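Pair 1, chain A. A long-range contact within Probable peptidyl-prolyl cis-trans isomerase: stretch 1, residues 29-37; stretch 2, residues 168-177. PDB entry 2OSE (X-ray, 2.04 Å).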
# COMPACT_ATOMS: atom_id res chain seq x y z
N GLY A 29 21.00 15.35 -3.28
CA GLY A 29 21.07 16.71 -2.78
C GLY A 29 21.05 16.69 -1.27
O GLY A 29 20.86 15.63 -0.68
N ARG A 30 21.30 17.85 -0.67
CA ARG A 30 21.29 17.99 0.79
C ARG A 30 20.28 19.05 1.27
O ARG A 30 20.24 20.15 0.73
CB ARG A 30 22.71 18.34 1.30
CG ARG A 30 22.85 18.60 2.79
CD ARG A 30 24.30 18.60 3.21
NE ARG A 30 24.83 17.23 3.27
CZ ARG A 30 25.85 16.84 4.04
NH1 ARG A 30 26.49 17.70 4.82
NH2 ARG A 30 26.26 15.58 4.04
N LEU A 31 19.48 18.70 2.28
CA LEU A 31 18.61 19.69 2.93
C LEU A 31 19.31 20.26 4.14
O LEU A 31 19.98 19.53 4.85
CB LEU A 31 17.29 19.03 3.36
CG LEU A 31 16.46 18.33 2.28
CD1 LEU A 31 15.19 17.73 2.97
CD2 LEU A 31 16.06 19.28 1.14
N GLN A 32 19.20 21.56 4.34
CA GLN A 32 19.74 22.26 5.49
C GLN A 32 18.54 22.89 6.16
O GLN A 32 17.78 23.60 5.52
CB GLN A 32 20.68 23.36 5.01
CG GLN A 32 22.00 22.84 4.36
CD GLN A 32 22.83 24.01 3.89
OE1 GLN A 32 22.43 24.69 2.96
NE2 GLN A 32 23.96 24.26 4.55
N ILE A 33 18.37 22.60 7.44
CA ILE A 33 17.12 22.94 8.11
C ILE A 33 17.42 23.71 9.39
O ILE A 33 18.26 23.29 10.18
CB ILE A 33 16.34 21.63 8.48
CG1 ILE A 33 15.87 20.89 7.21
CG2 ILE A 33 15.09 21.93 9.36
CD1 ILE A 33 15.53 19.42 7.47
N LYS A 34 16.76 24.85 9.55
CA LYS A 34 16.83 25.60 10.80
C LYS A 34 15.57 25.33 11.65
O LYS A 34 14.47 25.50 11.17
CB LYS A 34 16.87 27.10 10.48
CG LYS A 34 17.03 27.98 11.72
CD LYS A 34 17.18 29.47 11.31
CE LYS A 34 15.94 30.29 11.33
NZ LYS A 34 16.24 31.75 11.65
N LEU A 35 15.77 24.94 12.91
CA LEU A 35 14.67 24.58 13.79
C LEU A 35 14.32 25.73 14.73
O LEU A 35 15.15 26.63 14.99
CB LEU A 35 14.99 23.30 14.58
CG LEU A 35 15.07 22.14 13.57
CD1 LEU A 35 16.52 21.67 13.46
CD2 LEU A 35 14.20 21.02 13.95
N PHE A 36 13.09 25.71 15.22
CA PHE A 36 12.58 26.78 16.08
C PHE A 36 12.29 26.10 17.41
O PHE A 36 11.21 25.58 17.61
CB PHE A 36 11.30 27.42 15.52
CG PHE A 36 11.30 27.71 14.01
CD1 PHE A 36 12.37 28.36 13.39
CD2 PHE A 36 10.21 27.35 13.24
CE1 PHE A 36 12.34 28.62 12.02
CE2 PHE A 36 10.16 27.62 11.89
CZ PHE A 36 11.23 28.24 11.27
N ARG A 37 13.28 26.04 18.29
CA ARG A 37 13.13 25.29 19.53
C ARG A 37 11.96 25.85 20.34
O ARG A 37 11.29 25.06 21.00
CB ARG A 37 14.42 25.30 20.36
CG ARG A 37 14.45 24.28 21.50
CD ARG A 37 15.60 24.57 22.47
NE ARG A 37 15.79 23.48 23.43
CZ ARG A 37 15.31 23.48 24.67
NH1 ARG A 37 14.60 24.50 25.10
NH2 ARG A 37 15.51 22.43 25.48
N VAL A 168 2.39 20.15 13.50
CA VAL A 168 3.04 21.34 14.09
C VAL A 168 4.42 21.69 13.48
O VAL A 168 5.35 20.89 13.52
CB VAL A 168 3.16 21.18 15.65
CG1 VAL A 168 4.04 19.99 16.01
CG2 VAL A 168 3.72 22.49 16.31
N VAL A 169 4.51 22.90 12.93
CA VAL A 169 5.73 23.42 12.31
C VAL A 169 6.82 23.70 13.36
O VAL A 169 6.60 24.46 14.32
CB VAL A 169 5.44 24.69 11.51
CG1 VAL A 169 6.74 25.33 10.90
CG2 VAL A 169 4.45 24.39 10.42
N ILE A 170 7.98 23.08 13.16
CA ILE A 170 9.13 23.20 14.06
C ILE A 170 10.41 23.69 13.35
O ILE A 170 11.45 23.80 14.00
CB ILE A 170 9.45 21.86 14.78
CG1 ILE A 170 9.73 20.72 13.78
CG2 ILE A 170 8.31 21.43 15.79
CD1 ILE A 170 10.59 19.67 14.41
N GLY A 171 10.33 24.02 12.05
CA GLY A 171 11.53 24.41 11.32
C GLY A 171 11.28 24.77 9.89
O GLY A 171 10.15 24.65 9.41
N GLN A 172 12.34 25.20 9.19
CA GLN A 172 12.27 25.55 7.75
C GLN A 172 13.57 25.08 7.09
O GLN A 172 14.61 25.12 7.70
CB GLN A 172 12.17 27.06 7.55
CG GLN A 172 13.42 27.81 8.09
CD GLN A 172 13.39 29.31 7.84
OE1 GLN A 172 13.50 29.78 6.69
NE2 GLN A 172 13.25 30.08 8.93
N VAL A 173 13.49 24.75 5.81
CA VAL A 173 14.62 24.45 4.97
C VAL A 173 15.25 25.77 4.55
O VAL A 173 14.57 26.60 3.97
CB VAL A 173 14.17 23.64 3.71
CG1 VAL A 173 15.35 23.43 2.74
CG2 VAL A 173 13.58 22.26 4.13
N TYR A 174 16.53 25.99 4.86
CA TYR A 174 17.19 27.24 4.41
C TYR A 174 18.22 27.00 3.28
O TYR A 174 18.84 27.95 2.77
CB TYR A 174 17.81 28.01 5.60
CG TYR A 174 18.95 27.26 6.30
CD1 TYR A 174 20.26 27.41 5.89
CD2 TYR A 174 18.68 26.36 7.35
CE1 TYR A 174 21.30 26.70 6.51
CE2 TYR A 174 19.70 25.67 7.97
CZ TYR A 174 21.01 25.85 7.55
OH TYR A 174 22.02 25.16 8.15
N GLY A 175 18.37 25.74 2.89
CA GLY A 175 19.25 25.32 1.80
C GLY A 175 18.73 24.00 1.27
O GLY A 175 18.39 23.11 2.06
N GLY A 176 18.62 23.86 -0.06
CA GLY A 176 18.13 22.60 -0.63
C GLY A 176 16.67 22.55 -1.04
O GLY A 176 16.13 21.48 -1.27
N LEU A 177 16.01 23.70 -1.15
CA LEU A 177 14.68 23.75 -1.74
C LEU A 177 14.68 23.20 -3.16
O LEU A 177 13.68 22.61 -3.59
CB LEU A 177 14.11 25.18 -1.77
CG LEU A 177 13.89 25.84 -0.41
CD1 LEU A 177 13.41 27.23 -0.67
CD2 LEU A 177 12.81 25.04 0.31
O HOH W 1 22.01 27.75 2.52
O HOH W 2 14.32 32.68 9.21

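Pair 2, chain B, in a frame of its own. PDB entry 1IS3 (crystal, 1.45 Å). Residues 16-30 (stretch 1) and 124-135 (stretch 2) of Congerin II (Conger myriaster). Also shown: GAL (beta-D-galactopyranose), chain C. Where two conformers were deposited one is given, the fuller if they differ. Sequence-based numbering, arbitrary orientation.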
# COMPACT_ATOMS: atom_id res chain seq x y z
N TYR B 16 -12.18 -3.83 -3.11
CA TYR B 16 -11.44 -4.95 -3.71
C TYR B 16 -9.97 -4.66 -3.55
O TYR B 16 -9.50 -3.53 -3.71
CB TYR B 16 -11.71 -5.12 -5.20
CG TYR B 16 -13.12 -5.62 -5.48
CD1 TYR B 16 -14.23 -4.82 -5.18
CD2 TYR B 16 -13.32 -6.91 -6.00
CE1 TYR B 16 -15.53 -5.28 -5.37
CE2 TYR B 16 -14.64 -7.40 -6.20
CZ TYR B 16 -15.73 -6.58 -5.87
OH TYR B 16 -17.06 -7.04 -6.01
N LEU B 17 -9.22 -5.70 -3.22
CA LEU B 17 -7.77 -5.67 -3.10
C LEU B 17 -7.21 -6.56 -4.20
O LEU B 17 -7.53 -7.78 -4.22
CB LEU B 17 -7.33 -6.25 -1.76
CG LEU B 17 -5.83 -6.53 -1.56
CD1 LEU B 17 -5.06 -5.20 -1.62
CD2 LEU B 17 -5.60 -7.30 -0.25
N THR B 18 -6.38 -6.03 -5.10
CA THR B 18 -5.68 -6.86 -6.07
C THR B 18 -4.19 -6.66 -5.87
O THR B 18 -3.72 -5.52 -5.82
CB THR B 18 -6.03 -6.48 -7.49
OG1 THR B 18 -7.45 -6.68 -7.58
CG2 THR B 18 -5.31 -7.31 -8.55
N VAL B 19 -3.47 -7.76 -5.67
CA VAL B 19 -2.02 -7.70 -5.52
C VAL B 19 -1.39 -8.57 -6.60
O VAL B 19 -1.99 -9.57 -7.03
CB VAL B 19 -1.50 -8.22 -4.14
CG1 VAL B 19 -1.86 -7.20 -3.06
CG2 VAL B 19 -2.11 -9.57 -3.79
N GLY B 20 -0.24 -8.14 -7.11
CA GLY B 20 0.50 -8.91 -8.09
C GLY B 20 1.91 -9.06 -7.58
O GLY B 20 2.41 -8.21 -6.82
N GLY B 21 2.55 -10.15 -7.97
CA GLY B 21 3.89 -10.36 -7.53
C GLY B 21 4.55 -11.51 -8.26
O GLY B 21 4.08 -11.99 -9.30
N VAL B 22 5.69 -11.90 -7.70
CA VAL B 22 6.53 -12.91 -8.31
C VAL B 22 6.99 -13.86 -7.22
O VAL B 22 7.44 -13.41 -6.14
CB VAL B 22 7.83 -12.31 -8.97
CG1 VAL B 22 8.58 -13.41 -9.74
CG2 VAL B 22 7.49 -11.17 -9.90
N VAL B 23 6.86 -15.16 -7.47
CA VAL B 23 7.33 -16.17 -6.52
C VAL B 23 8.85 -16.37 -6.68
O VAL B 23 9.34 -16.45 -7.80
CB VAL B 23 6.59 -17.49 -6.76
CG1 VAL B 23 7.04 -18.51 -5.72
CG2 VAL B 23 5.09 -17.28 -6.71
N ASN B 24 9.62 -16.45 -5.60
CA ASN B 24 11.04 -16.68 -5.72
C ASN B 24 11.32 -18.03 -6.32
O ASN B 24 10.52 -18.96 -6.15
CB ASN B 24 11.75 -16.70 -4.39
CG ASN B 24 11.71 -15.40 -3.61
OD1 ASN B 24 12.16 -15.37 -2.46
ND2 ASN B 24 11.19 -14.28 -4.10
N SER B 25 12.47 -18.17 -7.01
CA SER B 25 12.91 -19.45 -7.56
C SER B 25 13.29 -20.04 -6.17
O SER B 25 13.75 -19.36 -5.24
CB SER B 25 14.23 -19.32 -8.28
OG SER B 25 13.97 -18.45 -9.38
N ASN B 26 13.16 -21.32 -5.99
CA ASN B 26 13.44 -22.02 -4.75
C ASN B 26 12.61 -21.70 -3.52
O ASN B 26 12.98 -22.01 -2.39
CB ASN B 26 14.95 -21.97 -4.40
CG ASN B 26 15.87 -22.34 -5.57
OD1 ASN B 26 15.59 -23.25 -6.36
ND2 ASN B 26 16.95 -21.60 -5.74
N ALA B 27 11.44 -21.10 -3.75
CA ALA B 27 10.54 -20.72 -2.66
C ALA B 27 10.11 -21.96 -1.89
O ALA B 27 9.84 -23.00 -2.47
CB ALA B 27 9.25 -20.05 -3.18
N THR B 28 10.03 -21.84 -0.58
CA THR B 28 9.48 -22.87 0.31
C THR B 28 7.95 -22.56 0.42
O THR B 28 7.09 -23.42 0.18
CB THR B 28 10.51 -22.58 1.48
OG1 THR B 28 11.13 -23.80 1.87
CG2 THR B 28 9.92 -21.71 2.49
N ARG B 29 7.58 -21.32 0.77
CA ARG B 29 6.20 -20.86 0.96
C ARG B 29 6.17 -19.33 1.03
O ARG B 29 7.18 -18.69 1.37
CB ARG B 29 5.63 -21.44 2.26
CG ARG B 29 6.46 -21.03 3.46
CD ARG B 29 6.28 -21.79 4.75
NE ARG B 29 5.07 -21.43 5.42
CZ ARG B 29 4.99 -21.11 6.73
NH1 ARG B 29 3.79 -20.83 7.20
NH2 ARG B 29 6.00 -21.04 7.58
N PHE B 30 5.05 -18.72 0.76
CA PHE B 30 4.89 -17.28 1.02
C PHE B 30 3.42 -17.11 1.40
O PHE B 30 2.56 -17.93 1.03
CB PHE B 30 5.21 -16.39 -0.19
CG PHE B 30 4.25 -16.42 -1.36
CD1 PHE B 30 4.38 -17.41 -2.35
CD2 PHE B 30 3.21 -15.47 -1.45
CE1 PHE B 30 3.47 -17.45 -3.43
CE2 PHE B 30 2.32 -15.52 -2.52
CZ PHE B 30 2.44 -16.52 -3.50
N ALA B 124 4.46 -12.08 3.30
CA ALA B 124 5.63 -12.56 4.01
C ALA B 124 6.15 -13.82 3.29
O ALA B 124 5.45 -14.47 2.51
CB ALA B 124 5.28 -12.92 5.44
N GLY B 125 7.41 -14.19 3.54
CA GLY B 125 8.01 -15.38 2.95
C GLY B 125 8.67 -15.17 1.57
O GLY B 125 9.11 -14.07 1.20
N ASP B 126 8.73 -16.24 0.77
CA ASP B 126 9.54 -16.27 -0.43
C ASP B 126 8.89 -15.81 -1.74
O ASP B 126 8.74 -16.56 -2.73
CB ASP B 126 10.06 -17.67 -0.61
CG ASP B 126 10.94 -18.19 0.51
OD1 ASP B 126 10.95 -19.41 0.70
OD2 ASP B 126 11.63 -17.42 1.19
N ALA B 127 8.51 -14.53 -1.73
CA ALA B 127 7.90 -13.87 -2.89
C ALA B 127 8.05 -12.35 -2.73
O ALA B 127 8.56 -11.85 -1.71
CB ALA B 127 6.41 -14.20 -3.02
N ARG B 128 7.71 -11.60 -3.75
CA ARG B 128 7.74 -10.16 -3.66
C ARG B 128 6.52 -9.62 -4.35
O ARG B 128 5.96 -10.31 -5.21
CB ARG B 128 9.02 -9.65 -4.30
CG ARG B 128 9.22 -10.01 -5.75
CD ARG B 128 10.68 -9.75 -6.12
NE ARG B 128 10.96 -10.25 -7.46
CZ ARG B 128 10.74 -9.50 -8.57
NH1 ARG B 128 10.25 -8.24 -8.49
NH2 ARG B 128 10.94 -10.06 -9.78
N LEU B 129 6.07 -8.44 -3.95
CA LEU B 129 4.94 -7.82 -4.63
C LEU B 129 5.44 -6.79 -5.63
O LEU B 129 6.49 -6.18 -5.44
CB LEU B 129 3.98 -7.11 -3.63
CG LEU B 129 3.14 -7.96 -2.65
CD1 LEU B 129 2.25 -7.09 -1.75
CD2 LEU B 129 2.31 -8.95 -3.49
N THR B 130 4.72 -6.66 -6.74
CA THR B 130 5.07 -5.72 -7.78
C THR B 130 3.99 -4.65 -8.01
O THR B 130 4.30 -3.61 -8.58
CB THR B 130 5.36 -6.50 -9.10
OG1 THR B 130 4.18 -7.18 -9.45
CG2 THR B 130 6.56 -7.46 -8.96
N PHE B 131 2.73 -4.86 -7.62
CA PHE B 131 1.74 -3.82 -7.77
C PHE B 131 0.63 -4.11 -6.77
O PHE B 131 0.49 -5.23 -6.26
CB PHE B 131 1.17 -3.77 -9.21
CG PHE B 131 0.17 -4.85 -9.63
CD1 PHE B 131 0.61 -6.01 -10.28
CD2 PHE B 131 -1.20 -4.67 -9.36
CE1 PHE B 131 -0.33 -7.00 -10.66
CE2 PHE B 131 -2.12 -5.64 -9.74
CZ PHE B 131 -1.68 -6.80 -10.39
N VAL B 132 -0.20 -3.10 -6.49
CA VAL B 132 -1.33 -3.22 -5.59
C VAL B 132 -2.42 -2.23 -6.02
O VAL B 132 -2.12 -1.08 -6.40
CB VAL B 132 -0.86 -2.94 -4.11
CG1 VAL B 132 -0.31 -1.50 -3.91
CG2 VAL B 132 -2.06 -3.17 -3.19
N ARG B 133 -3.69 -2.68 -5.95
CA ARG B 133 -4.83 -1.81 -6.13
C ARG B 133 -5.74 -2.09 -4.94
O ARG B 133 -6.08 -3.27 -4.68
CB ARG B 133 -5.60 -2.09 -7.38
CG ARG B 133 -4.81 -1.82 -8.64
CD ARG B 133 -5.72 -1.63 -9.85
NE ARG B 133 -6.47 -2.80 -10.24
CZ ARG B 133 -5.93 -3.80 -10.95
NH1 ARG B 133 -4.66 -3.79 -11.34
NH2 ARG B 133 -6.70 -4.81 -11.34
N LEU B 134 -6.12 -1.08 -4.17
CA LEU B 134 -7.04 -1.23 -3.05
C LEU B 134 -8.04 -0.09 -3.21
O LEU B 134 -7.68 1.09 -2.98
CB LEU B 134 -6.30 -1.10 -1.71
CG LEU B 134 -7.19 -1.07 -0.44
CD1 LEU B 134 -8.00 -2.37 -0.41
CD2 LEU B 134 -6.34 -0.88 0.81
N GLU B 135 -9.25 -0.42 -3.63
CA GLU B 135 -10.22 0.60 -3.93
C GLU B 135 -11.65 0.07 -3.90
O GLU B 135 -12.56 0.88 -3.82
CB GLU B 135 -9.89 1.20 -5.30
CG GLU B 135 -9.89 0.23 -6.47
CD GLU B 135 -9.40 0.79 -7.81
OE1 GLU B 135 -8.80 0.00 -8.55
OE2 GLU B 135 -9.60 1.99 -8.10
OXT GLU B 135 -11.84 -1.13 -3.90
C1 GAL C . 1.53 -23.46 10.62
C2 GAL C . 2.62 -22.48 10.21
C3 GAL C . 2.14 -21.05 10.36
C4 GAL C . 0.82 -20.85 9.61
C5 GAL C . -0.18 -21.89 10.09
C6 GAL C . -1.50 -21.80 9.38
O2 GAL C . 3.76 -22.68 11.02
O3 GAL C . 3.13 -20.16 9.84
O4 GAL C . 1.01 -20.99 8.20
O5 GAL C . 0.33 -23.22 9.88
O6 GAL C . -2.43 -22.72 9.92
O HOH W 3 3.47 -9.29 -11.21
O HOH W 4 10.85 -13.14 -6.59
O HOH W 5 14.13 -20.16 -0.45

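What backbone arrangement do the two pairs share? In each, two antiparallel strands lie side by side with a one-residue shift in register, a beta bulge, and 14 central residues superpose with an RMSD of 0.7 Å. The strand directions differ by 143° in pair 1 and 144° in pair 2, so the twist is nearly the same. The shift falls between Gln32(A) and Ile33(A) in pair 1 and at the matching Gly20(B) and Gly21(B) in pair 2.

How does the backbone accommodate the extra residue? One carbonyl faces two consecutive amides. In pair 1, Gln32(A) O accepts a hydrogen bond from Tyr174(A) N at 2.8 Å and a weak one from Gly175(A) N at 3.4 Å. In pair 2, Gly20(B) O does the same, with Thr130(B) N at 2.8 Å and, weakly, Phe131(B) N at 3.5 Å. Beyond the bulge, regular pairing resumes: Lys34(A) N donates to Gln172(A) O at 2.8 Å, and its counterpart Val22(B) N to Arg128(B) O at 3.0 Å.

Which side chains fill the space over the bulge? The two pairs place glycine and a bulky residue on opposite strands. In pair 1, Gln32(A) faces Gly175(A), where an ideal CB would lie 1.9 Å from Gln32(A) OE1. In pair 2 the glycine is Gly20(B), facing Phe131(B), and an ideal CB there would come 1.9 Å from Phe131(B) CE1. The Phe131(B) ring therefore lies over bare backbone, with Gly20(B) N over one face. Pair 1 also uses an aromatic ring, but from the neighbouring position: Tyr174(A), which matches Thr130(B), takes Gln32(A) CB over its face, 3.8 Å from the ring centroid.

How is the far end of the matched region packed? Phe36(A) and Asn24(B) coincide, and both backbone amides donate across the strands, Phe36(A) N to Ile170(A) O at 2.8 Å and Asn24(B) N to Asp126(B) O at 3.0 Å. In pair 1 the ring of Phe36(A) covers Gly171(A), whose CA sits over the face, 3.8 Å from the centroid. Ala127(B) matches that glycine, and its methyl instead meets a ring from a position without a counterpart: Ala127(B) CB lies over the face of Phe30(B), 3.9 Å from its centroid. Asn24(B) approaches the same alanine through its amide, with Asn24(B) ND2 3.5 Å from Ala127(B) CA.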